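Local coordinates for protein porin (Rhodobacter blasticus, PDB 3PRN) that forms, as a homotrimer, outer-membrane channels through which small hydrophilic solutes of up to about 0.6 kDa diffuse passively, at residues Y259-A262 with E263-V267; A168-N172 with D173-L177; T79-V82 with G83-T87. The protein carries 1 engineered substitution. All coordinates share one frame; numbering follows the deposited sequence.

Following the chain from the N terminus, interaction 3 comes first, where strand 78-83 gives way to the long excursion that precedes strand 131-138; it shapes the start of this loop and closes no hairpin. Interaction 2 then closes the turn between strands 163-171 and 175-183, and interaction 1 the turn between strands 252-262 and 265-273. The three stand in series, neither nested nor crossed, and none touches another: the nearest atoms of interactions 2 and 3 are about 9 Å apart, those of interactions 1 and 2 about 17 Å. Their common frame is the closed barrel of antiparallel strands, in which each strand lies beside its neighbours in sequence.

Interaction 1. Residues Y259-A262 with E263-V267; sequences YQFA and EGVKV
Phe261 and Ala262 both aim their backbone N-H groups at one acceptor, the carbonyl oxygen of Val265, and both bonds are weak. Phe261 N lies 3.1 Å from Val265 O but its bond is bent to 126°, whereas Ala262 N is better aligned yet sits 3.4 Å from Val265 O. The Phe261 ring follows the same partner: its CD2 is 3.8 Å from Val265 CG1, the two side chains running side by side in one direction. A second oxygen is gripped twice. Val265 N gives a bond to Ala262 O at 3.0 Å from well above the carbonyl plane, and Gln260 NE2 reaches Ala262 O, also at 3.0 Å, from the opposite face. The bend in the Gln260 chain (chi2 67°) brings its amide back to this acceptor, which lies close to the amide plane, while OE1 meets Lys266 CD at 3.8 Å. Two residues facing one make a classic beta bulge, here sharing Ala262 and Val265 with the type II turn that joins strands 252-262 and 265-273; Gly264 has a positive phi (73°), a backbone angle that favours glycine. Farther from the turn the antiparallel ladder is regular: Tyr259 and Val267 form a hydrogen-bonded pair, with Tyr259 N 2.7 Å from Val267 O and Val267 N 2.8 Å from Tyr259 O. Around this frame, Val265 and Val267 pack on Val285 of strand 279-288, and Lys266 touches the engineered Trp104. A second subunit of the trimer places its Val45 against Phe261 and its Phe47 against Val265.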
ATOM      1  N   TYR A 259       4.636 -29.548 -11.976  1.00 28.52           N
ATOM      2  CA  TYR A 259       5.936 -29.644 -12.650  1.00 27.93           C
ATOM      3  C   TYR A 259       6.834 -28.514 -12.113  1.00 28.01           C
ATOM      4  O   TYR A 259       6.468 -27.336 -12.228  1.00 26.21           O
ATOM      5  CB  TYR A 259       5.706 -29.559 -14.145  1.00 29.30           C
ATOM      6  CG  TYR A 259       7.030 -29.617 -14.891  1.00 35.78           C
ATOM      7  CD1 TYR A 259       7.652 -30.870 -14.892  1.00 39.41           C
ATOM      8  CD2 TYR A 259       7.644 -28.563 -15.519  1.00 36.88           C
ATOM      9  CE1 TYR A 259       8.861 -31.065 -15.536  1.00 41.59           C
ATOM     10  CE2 TYR A 259       8.871 -28.750 -16.151  1.00 40.02           C
ATOM     11  CZ  TYR A 259       9.460 -29.994 -16.146  1.00 41.80           C
ATOM     12  OH  TYR A 259      10.675 -30.254 -16.744  1.00 44.31           O
ATOM     13  N   GLN A 260       7.952 -28.904 -11.547  1.00 27.49           N
ATOM     14  CA  GLN A 260       8.936 -27.965 -10.981  1.00 28.35           C
ATOM     15  C   GLN A 260       9.846 -27.503 -12.116  1.00 28.15           C
ATOM     16  O   GLN A 260      10.852 -28.135 -12.434  1.00 28.48           O
ATOM     17  CB  GLN A 260       9.710 -28.590  -9.853  1.00 30.55           C
ATOM     18  CG  GLN A 260      10.427 -27.658  -8.890  1.00 35.15           C
ATOM     19  CD  GLN A 260       9.539 -26.790  -8.019  1.00 38.72           C
ATOM     20  OE1 GLN A 260       8.569 -27.261  -7.395  1.00 40.05           O
ATOM     21  NE2 GLN A 260       9.798 -25.475  -7.918  1.00 38.75           N
ATOM     22  N   PHE A 261       9.495 -26.420 -12.741  1.00 27.39           N
ATOM     23  CA  PHE A 261      10.213 -25.849 -13.859  1.00 27.70           C
ATOM     24  C   PHE A 261      11.590 -25.332 -13.442  1.00 27.04           C
ATOM     25  O   PHE A 261      12.553 -25.484 -14.215  1.00 27.38           O
ATOM     26  CB  PHE A 261       9.356 -24.781 -14.515  1.00 28.19           C
ATOM     27  CG  PHE A 261      10.021 -24.066 -15.663  1.00 32.55           C
ATOM     28  CD1 PHE A 261      10.129 -24.682 -16.907  1.00 35.20           C
ATOM     29  CD2 PHE A 261      10.552 -22.813 -15.521  1.00 32.72           C
ATOM     30  CE1 PHE A 261      10.753 -24.029 -17.975  1.00 36.84           C
ATOM     31  CE2 PHE A 261      11.172 -22.153 -16.550  1.00 34.72           C
ATOM     32  CZ  PHE A 261      11.261 -22.750 -17.798  1.00 36.08           C
ATOM     33  N   ALA A 262      11.673 -24.763 -12.256  1.00 26.81           N
ATOM     34  CA  ALA A 262      12.958 -24.234 -11.763  1.00 26.99           C
ATOM     35  C   ALA A 262      12.763 -23.947 -10.300  1.00 27.30           C
ATOM     36  O   ALA A 262      11.605 -24.096  -9.824  1.00 26.56           O
ATOM     37  CB  ALA A 262      13.400 -22.995 -12.553  1.00 28.06           C
ATOM     38  N   GLU A 263      13.799 -23.606  -9.567  1.00 26.61           N
ATOM     39  CA  GLU A 263      13.618 -23.288  -8.161  1.00 28.55           C
ATOM     40  C   GLU A 263      12.593 -22.117  -8.096  1.00 27.86           C
ATOM     41  O   GLU A 263      12.768 -21.137  -8.866  1.00 28.36           O
ATOM     42  CB  GLU A 263      14.966 -22.864  -7.578  1.00 35.15           C
ATOM     43  CG  GLU A 263      14.865 -22.606  -6.085  1.00 45.25           C
ATOM     44  CD  GLU A 263      16.143 -22.093  -5.432  1.00 53.53           C
ATOM     45  OE1 GLU A 263      17.288 -22.355  -5.934  1.00 55.48           O
ATOM     46  OE2 GLU A 263      15.999 -21.405  -4.359  1.00 56.82           O
ATOM     47  N   GLY A 264      11.591 -22.183  -7.260  1.00 27.17           N
ATOM     48  CA  GLY A 264      10.639 -21.089  -7.192  1.00 26.81           C
ATOM     49  C   GLY A 264       9.647 -20.941  -8.361  1.00 26.36           C
ATOM     50  O   GLY A 264       8.823 -20.015  -8.376  1.00 26.67           O
ATOM     51  N   VAL A 265       9.692 -21.799  -9.362  1.00 25.32           N
ATOM     52  CA  VAL A 265       8.686 -21.712 -10.450  1.00 24.51           C
ATOM     53  C   VAL A 265       7.953 -23.056 -10.601  1.00 26.18           C
ATOM     54  O   VAL A 265       8.593 -24.090 -10.892  1.00 25.41           O
ATOM     55  CB  VAL A 265       9.278 -21.336 -11.804  1.00 22.89           C
ATOM     56  CG1 VAL A 265       8.201 -21.262 -12.901  1.00 21.97           C
ATOM     57  CG2 VAL A 265       9.955 -19.966 -11.799  1.00 22.57           C
ATOM     58  N   LYS A 266       6.631 -23.054 -10.378  1.00 24.85           N
ATOM     59  CA  LYS A 266       5.938 -24.359 -10.446  1.00 25.24           C
ATOM     60  C   LYS A 266       4.746 -24.307 -11.355  1.00 24.58           C
ATOM     61  O   LYS A 266       3.957 -23.337 -11.265  1.00 24.51           O
ATOM     62  CB  LYS A 266       5.612 -24.743  -8.997  1.00 27.87           C
ATOM     63  CG  LYS A 266       4.575 -25.803  -8.858  1.00 32.48           C
ATOM     64  CD  LYS A 266       4.806 -26.623  -7.612  1.00 37.48           C
ATOM     65  CE  LYS A 266       4.055 -26.037  -6.433  1.00 41.33           C
ATOM     66  NZ  LYS A 266       4.798 -26.493  -5.185  1.00 44.35           N
ATOM     67  N   VAL A 267       4.602 -25.251 -12.307  1.00 24.15           N
ATOM     68  CA  VAL A 267       3.427 -25.256 -13.205  1.00 22.92           C
ATOM     69  C   VAL A 267       2.454 -26.316 -12.678  1.00 23.93           C
ATOM     70  O   VAL A 267       2.940 -27.410 -12.305  1.00 24.35           O
ATOM     71  CB  VAL A 267       3.815 -25.632 -14.617  1.00 23.36           C
ATOM     72  CG1 VAL A 267       2.648 -25.557 -15.610  1.00 23.70           C
ATOM     73  CG2 VAL A 267       4.882 -24.623 -15.068  1.00 25.32           C
TER

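Interaction 2. Residues A168-N172 with D173-L177; sequences ADWSN and DMISL
The tight hairpin turn between strands 163-171 and 175-183 is built round Asn172, which begins an Asx turn and grips Met174 and Ile175. Its OD1 accepts two backbone bonds, from Met174 N at 2.8 Å and from Ile175 N at 3.0 Å, the donors coming from opposite faces of the carboxamide plane. The first torsion (chi1 64°) sets CG between the backbone N and the carbonyl carbon, which brings OD1 within reach of both N-H groups. In return, Asn172 N bonds to Ile175 O at 3.1 Å. With an alanine here the carboxamide is gone, and the amides of Met174 and Ile175 would probably lose their shared acceptor, leaving the turn freer to flex. Past the turn, Trp170 and Leu177 form a hydrogen-bonded antiparallel pair, and Ser171 and Ser176 the non-hydrogen-bonded pair beside it. On the face carrying Asp169, whose carboxylate bonds to Asn143, Tyr145 and Ala93, Ser171 OG and Ser176 OG are hydrogen-bonded at 3.2 Å. On the other face the tryptophan ring lies alongside Leu177 and slants across Ile175: its CE3 is 4.1 Å from Leu177 CD1, and its CZ3 is 4.2 Å from Ile175 CG2.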
ATOM      1  N   ALA A 168      -2.172 -29.948  17.481  1.00 29.13           N
ATOM      2  CA  ALA A 168      -0.836 -30.507  17.538  1.00 30.60           C
ATOM      3  C   ALA A 168      -0.569 -31.417  16.366  1.00 31.16           C
ATOM      4  O   ALA A 168      -1.465 -31.983  15.711  1.00 30.85           O
ATOM      5  CB  ALA A 168      -0.637 -31.251  18.882  1.00 30.34           C
ATOM      6  N   ASP A 169       0.684 -31.475  15.952  1.00 32.01           N
ATOM      7  CA  ASP A 169       1.124 -32.404  14.952  1.00 34.15           C
ATOM      8  C   ASP A 169       2.508 -32.958  15.370  1.00 36.16           C
ATOM      9  O   ASP A 169       3.259 -32.445  16.218  1.00 35.35           O
ATOM     10  CB  ASP A 169       1.124 -31.921  13.527  1.00 33.53           C
ATOM     11  CG  ASP A 169       1.880 -30.618  13.315  1.00 34.48           C
ATOM     12  OD1 ASP A 169       3.113 -30.613  13.519  1.00 33.99           O
ATOM     13  OD2 ASP A 169       1.245 -29.600  12.970  1.00 32.44           O
ATOM     14  N   TRP A 170       2.801 -34.085  14.731  1.00 37.30           N
ATOM     15  CA  TRP A 170       3.988 -34.851  15.089  1.00 40.55           C
ATOM     16  C   TRP A 170       4.394 -35.649  13.869  1.00 41.40           C
ATOM     17  O   TRP A 170       3.579 -36.208  13.140  1.00 40.53           O
ATOM     18  CB  TRP A 170       3.669 -35.791  16.289  1.00 45.53           C
ATOM     19  CG  TRP A 170       4.872 -36.697  16.491  1.00 51.01           C
ATOM     20  CD1 TRP A 170       6.003 -36.400  17.209  1.00 52.97           C
ATOM     21  CD2 TRP A 170       5.076 -37.982  15.905  1.00 52.62           C
ATOM     22  NE1 TRP A 170       6.898 -37.429  17.081  1.00 55.01           N
ATOM     23  CE2 TRP A 170       6.357 -38.412  16.290  1.00 54.26           C
ATOM     24  CE3 TRP A 170       4.305 -38.805  15.077  1.00 53.28           C
ATOM     25  CZ2 TRP A 170       6.889 -39.641  15.894  1.00 54.54           C
ATOM     26  CZ3 TRP A 170       4.824 -40.027  14.678  1.00 54.01           C
ATOM     27  CH2 TRP A 170       6.107 -40.433  15.095  1.00 54.62           C
ATOM     28  N   SER A 171       5.711 -35.673  13.688  1.00 42.89           N
ATOM     29  CA  SER A 171       6.192 -36.401  12.520  1.00 45.66           C
ATOM     30  C   SER A 171       7.558 -37.017  12.761  1.00 47.79           C
ATOM     31  O   SER A 171       8.333 -36.551  13.623  1.00 47.83           O
ATOM     32  CB  SER A 171       6.183 -35.351  11.394  1.00 44.53           C
ATOM     33  OG  SER A 171       6.600 -35.959  10.205  1.00 45.59           O
ATOM     34  N   ASN A 172       7.863 -38.090  12.036  1.00 49.17           N
ATOM     35  CA  ASN A 172       9.234 -38.591  11.951  1.00 51.61           C
ATOM     36  C   ASN A 172       9.563 -38.670  10.466  1.00 53.31           C
ATOM     37  O   ASN A 172       9.033 -37.907   9.634  1.00 53.41           O
ATOM     38  CB  ASN A 172       9.436 -39.863  12.735  1.00 50.92           C
ATOM     39  CG  ASN A 172       8.620 -41.013  12.181  1.00 51.49           C
ATOM     40  OD1 ASN A 172       8.280 -41.017  10.995  1.00 51.08           O
ATOM     41  ND2 ASN A 172       8.306 -41.975  13.030  1.00 51.90           N
ATOM     42  N   ASP A 173      10.408 -39.594  10.027  1.00 54.37           N
ATOM     43  CA  ASP A 173      10.687 -39.630   8.574  1.00 56.64           C
ATOM     44  C   ASP A 173       9.579 -40.252   7.728  1.00 55.61           C
ATOM     45  O   ASP A 173       9.405 -39.943   6.524  1.00 56.65           O
ATOM     46  CB  ASP A 173      12.032 -40.373   8.383  1.00 63.80           C
ATOM     47  CG  ASP A 173      13.218 -39.681   9.050  1.00 69.46           C
ATOM     48  OD1 ASP A 173      13.430 -39.846  10.291  1.00 71.60           O
ATOM     49  OD2 ASP A 173      13.993 -38.952   8.356  1.00 71.74           O
ATOM     50  N   MET A 174       8.792 -41.172   8.288  1.00 55.21           N
ATOM     51  CA  MET A 174       7.779 -41.923   7.613  1.00 53.55           C
ATOM     52  C   MET A 174       6.314 -41.710   7.952  1.00 51.45           C
ATOM     53  O   MET A 174       5.464 -41.878   7.053  1.00 51.51           O
ATOM     54  CB  MET A 174       8.094 -43.437   7.918  1.00 58.56           C
ATOM     55  CG  MET A 174       9.267 -43.944   7.080  1.00 63.95           C
ATOM     56  SD  MET A 174      10.289 -45.121   7.998  1.00 68.71           S
ATOM     57  CE  MET A 174      11.853 -44.221   8.100  1.00 67.51           C
ATOM     58  N   ILE A 175       5.959 -41.465   9.198  1.00 49.57           N
ATOM     59  CA  ILE A 175       4.595 -41.266   9.639  1.00 46.66           C
ATOM     60  C   ILE A 175       4.380 -39.841  10.141  1.00 44.85           C
ATOM     61  O   ILE A 175       5.272 -39.290  10.773  1.00 44.52           O
ATOM     62  CB  ILE A 175       4.275 -42.229  10.796  1.00 48.80           C
ATOM     63  CG1 ILE A 175       4.297 -43.673  10.247  1.00 51.68           C
ATOM     64  CG2 ILE A 175       2.967 -41.942  11.479  1.00 48.51           C
ATOM     65  CD1 ILE A 175       4.803 -44.642  11.337  1.00 52.82           C
ATOM     66  N   SER A 176       3.179 -39.294   9.957  1.00 42.79           N
ATOM     67  CA  SER A 176       2.796 -38.027  10.541  1.00 39.65           C
ATOM     68  C   SER A 176       1.350 -38.147  11.047  1.00 38.03           C
ATOM     69  O   SER A 176       0.527 -38.774  10.412  1.00 37.12           O
ATOM     70  CB  SER A 176       2.846 -36.816   9.611  1.00 40.54           C
ATOM     71  OG  SER A 176       3.940 -36.821   8.739  1.00 40.58           O
ATOM     72  N   LEU A 177       1.152 -37.541  12.200  1.00 36.49           N
ATOM     73  CA  LEU A 177      -0.134 -37.490  12.842  1.00 34.56           C
ATOM     74  C   LEU A 177      -0.463 -36.020  13.196  1.00 34.06           C
ATOM     75  O   LEU A 177       0.430 -35.282  13.527  1.00 32.68           O
ATOM     76  CB  LEU A 177      -0.133 -38.258  14.152  1.00 36.46           C
ATOM     77  CG  LEU A 177       0.230 -39.754  14.020  1.00 39.00           C
ATOM     78  CD1 LEU A 177       0.509 -40.259  15.438  1.00 40.26           C
ATOM     79  CD2 LEU A 177      -0.896 -40.539  13.383  1.00 39.50           C
TER

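Interaction 3. Residues T79-V82 with G83-T87; sequences TVSV and GNVDT
Strand 78-83 ends at Gly83, whose backbone angles (phi 97°, psi -123°) turn the chain so that Val85 comes back against Ser81 and Val82. These angles call for glycine, since any side chain at this position would collide with the carbonyl oxygen of Val82. An inverse gamma turn centred on Asn84 completes the reversal, marked by a weak bond from Val85 N to Gly83 O at 3.1 Å. Within this bend a single methyl group makes most of the contact: Val85 CG1 lies over the strand backbone, 3.7 Å from Ser81 O and likewise 3.7 Å from the carbonyl carbon, C, of Val82. It also passes alongside the serine hydroxyl, with 3.8 Å between Val85 CG1 and Ser81 OG. With chi1 at 58° the serine OG is turned to the side where the returning chain lies. There a water spans the gap, 2.7 Å from Ser81 OG and accepting a bond from Asp86 N at 2.9 Å. Ala134 of strand 131-138 touches both Ser81 and Val85, while Asn84 points away from the strand, its carboxamide bonded to Asn118 N through OD1 and to Ala68 O through ND2. Thr87 then takes the N-cap position before helix 88-91, in the long loop that, in porins of this barrel type, folds inward to narrow the pore. Because no direct hydrogen bond links 79-82 to 83-87, the departing loop rests on its strand through van der Waals contact of one methyl with backbone and hydroxyl atoms, and through the bridging water, which pairs with the serine hydroxyl and accepts from the amide of Asp86.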
ATOM      1  N   THR A  79       6.478 -18.892  20.279  1.00 28.89           N
ATOM      2  CA  THR A  79       6.073 -17.664  19.569  1.00 26.95           C
ATOM      3  C   THR A  79       4.701 -17.230  20.063  1.00 26.98           C
ATOM      4  O   THR A  79       3.764 -18.032  20.183  1.00 26.46           O
ATOM      5  CB  THR A  79       6.111 -17.808  18.069  1.00 27.03           C
ATOM      6  OG1 THR A  79       7.412 -18.141  17.595  1.00 26.57           O
ATOM      7  CG2 THR A  79       5.707 -16.493  17.350  1.00 27.34           C
ATOM      8  N   VAL A  80       4.599 -15.954  20.462  1.00 25.52           N
ATOM      9  CA  VAL A  80       3.334 -15.397  20.873  1.00 24.23           C
ATOM     10  C   VAL A  80       2.983 -14.335  19.814  1.00 23.94           C
ATOM     11  O   VAL A  80       3.857 -13.519  19.509  1.00 23.65           O
ATOM     12  CB  VAL A  80       3.363 -14.778  22.253  1.00 25.93           C
ATOM     13  CG1 VAL A  80       1.973 -14.260  22.638  1.00 25.81           C
ATOM     14  CG2 VAL A  80       3.762 -15.792  23.329  1.00 27.89           C
ATOM     15  N   SER A  81       1.807 -14.374  19.263  1.00 23.18           N
ATOM     16  CA  SER A  81       1.346 -13.459  18.235  1.00 22.60           C
ATOM     17  C   SER A  81       0.033 -12.828  18.635  1.00 22.31           C
ATOM     18  O   SER A  81      -0.781 -13.365  19.384  1.00 22.06           O
ATOM     19  CB  SER A  81       1.308 -14.089  16.835  1.00 24.32           C
ATOM     20  OG  SER A  81       0.471 -15.205  16.871  1.00 29.95           O
ATOM     21  N   VAL A  82      -0.143 -11.573  18.181  1.00 21.74           N
ATOM     22  CA  VAL A  82      -1.315 -10.786  18.515  1.00 21.08           C
ATOM     23  C   VAL A  82      -1.857 -10.051  17.291  1.00 21.24           C
ATOM     24  O   VAL A  82      -1.031  -9.718  16.364  1.00 20.25           O
ATOM     25  CB  VAL A  82      -0.982  -9.774  19.632  0.50 22.00           C
ATOM     26  CG1 VAL A  82       0.233  -8.915  19.328  0.50 21.15           C
ATOM     27  CG2 VAL A  82      -2.156  -8.874  19.954  0.50 22.71           C
ATOM     28  N   GLY A  83      -3.153  -9.795  17.270  1.00 19.42           N
ATOM     29  CA  GLY A  83      -3.769  -9.052  16.179  1.00 20.15           C
ATOM     30  C   GLY A  83      -4.386  -9.950  15.145  1.00 20.02           C
ATOM     31  O   GLY A  83      -5.255 -10.768  15.454  1.00 20.80           O
ATOM     32  N   ASN A  84      -3.967  -9.829  13.877  1.00 20.02           N
ATOM     33  CA  ASN A  84      -4.525 -10.737  12.822  1.00 19.26           C
ATOM     34  C   ASN A  84      -3.683 -11.997  12.821  1.00 19.77           C
ATOM     35  O   ASN A  84      -2.711 -12.131  12.062  1.00 19.64           O
ATOM     36  CB  ASN A  84      -4.422  -9.964  11.484  1.00 18.69           C
ATOM     37  CG  ASN A  84      -4.984 -10.668  10.277  1.00 19.07           C
ATOM     38  OD1 ASN A  84      -5.619 -11.746  10.356  1.00 18.47           O
ATOM     39  ND2 ASN A  84      -4.751 -10.055   9.095  1.00 17.15           N
ATOM     40  N   VAL A  85      -3.934 -12.968  13.682  1.00 19.02           N
ATOM     41  CA  VAL A  85      -3.177 -14.155  13.896  1.00 19.90           C
ATOM     42  C   VAL A  85      -3.538 -15.349  13.005  1.00 20.93           C
ATOM     43  O   VAL A  85      -4.643 -15.366  12.448  1.00 20.79           O
ATOM     44  CB  VAL A  85      -3.280 -14.618  15.387  1.00 20.05           C
ATOM     45  CG1 VAL A  85      -2.877 -13.447  16.344  1.00 20.14           C
ATOM     46  CG2 VAL A  85      -4.703 -15.047  15.812  1.00 17.33           C
ATOM     47  N   ASP A  86      -2.583 -16.245  12.891  1.00 20.51           N
ATOM     48  CA  ASP A  86      -2.789 -17.576  12.363  1.00 21.89           C
ATOM     49  C   ASP A  86      -3.450 -18.407  13.473  1.00 21.36           C
ATOM     50  O   ASP A  86      -3.007 -18.394  14.629  1.00 22.24           O
ATOM     51  CB  ASP A  86      -1.452 -18.263  11.964  1.00 24.01           C
ATOM     52  CG  ASP A  86      -0.952 -17.619  10.679  1.00 29.55           C
ATOM     53  OD1 ASP A  86      -1.624 -17.779   9.589  1.00 31.36           O
ATOM     54  OD2 ASP A  86       0.107 -16.893  10.697  1.00 31.92           O
ATOM     55  N   THR A  87      -4.502 -19.115  13.114  1.00 21.36           N
ATOM     56  CA  THR A  87      -5.269 -19.914  14.087  1.00 21.32           C
ATOM     57  C   THR A  87      -4.879 -21.395  14.054  1.00 21.16           C
ATOM     58  O   THR A  87      -4.279 -21.930  13.116  1.00 20.48           O
ATOM     59  CB  THR A  87      -6.764 -19.825  13.786  1.00 21.71           C
ATOM     60  OG1 THR A  87      -7.018 -20.299  12.473  1.00 21.47           O
ATOM     61  CG2 THR A  87      -7.305 -18.397  13.880  1.00 21.37           C
TER
HETATM   62  O   HOH W   1       0.003 -15.986  14.279  1.00 24.30           O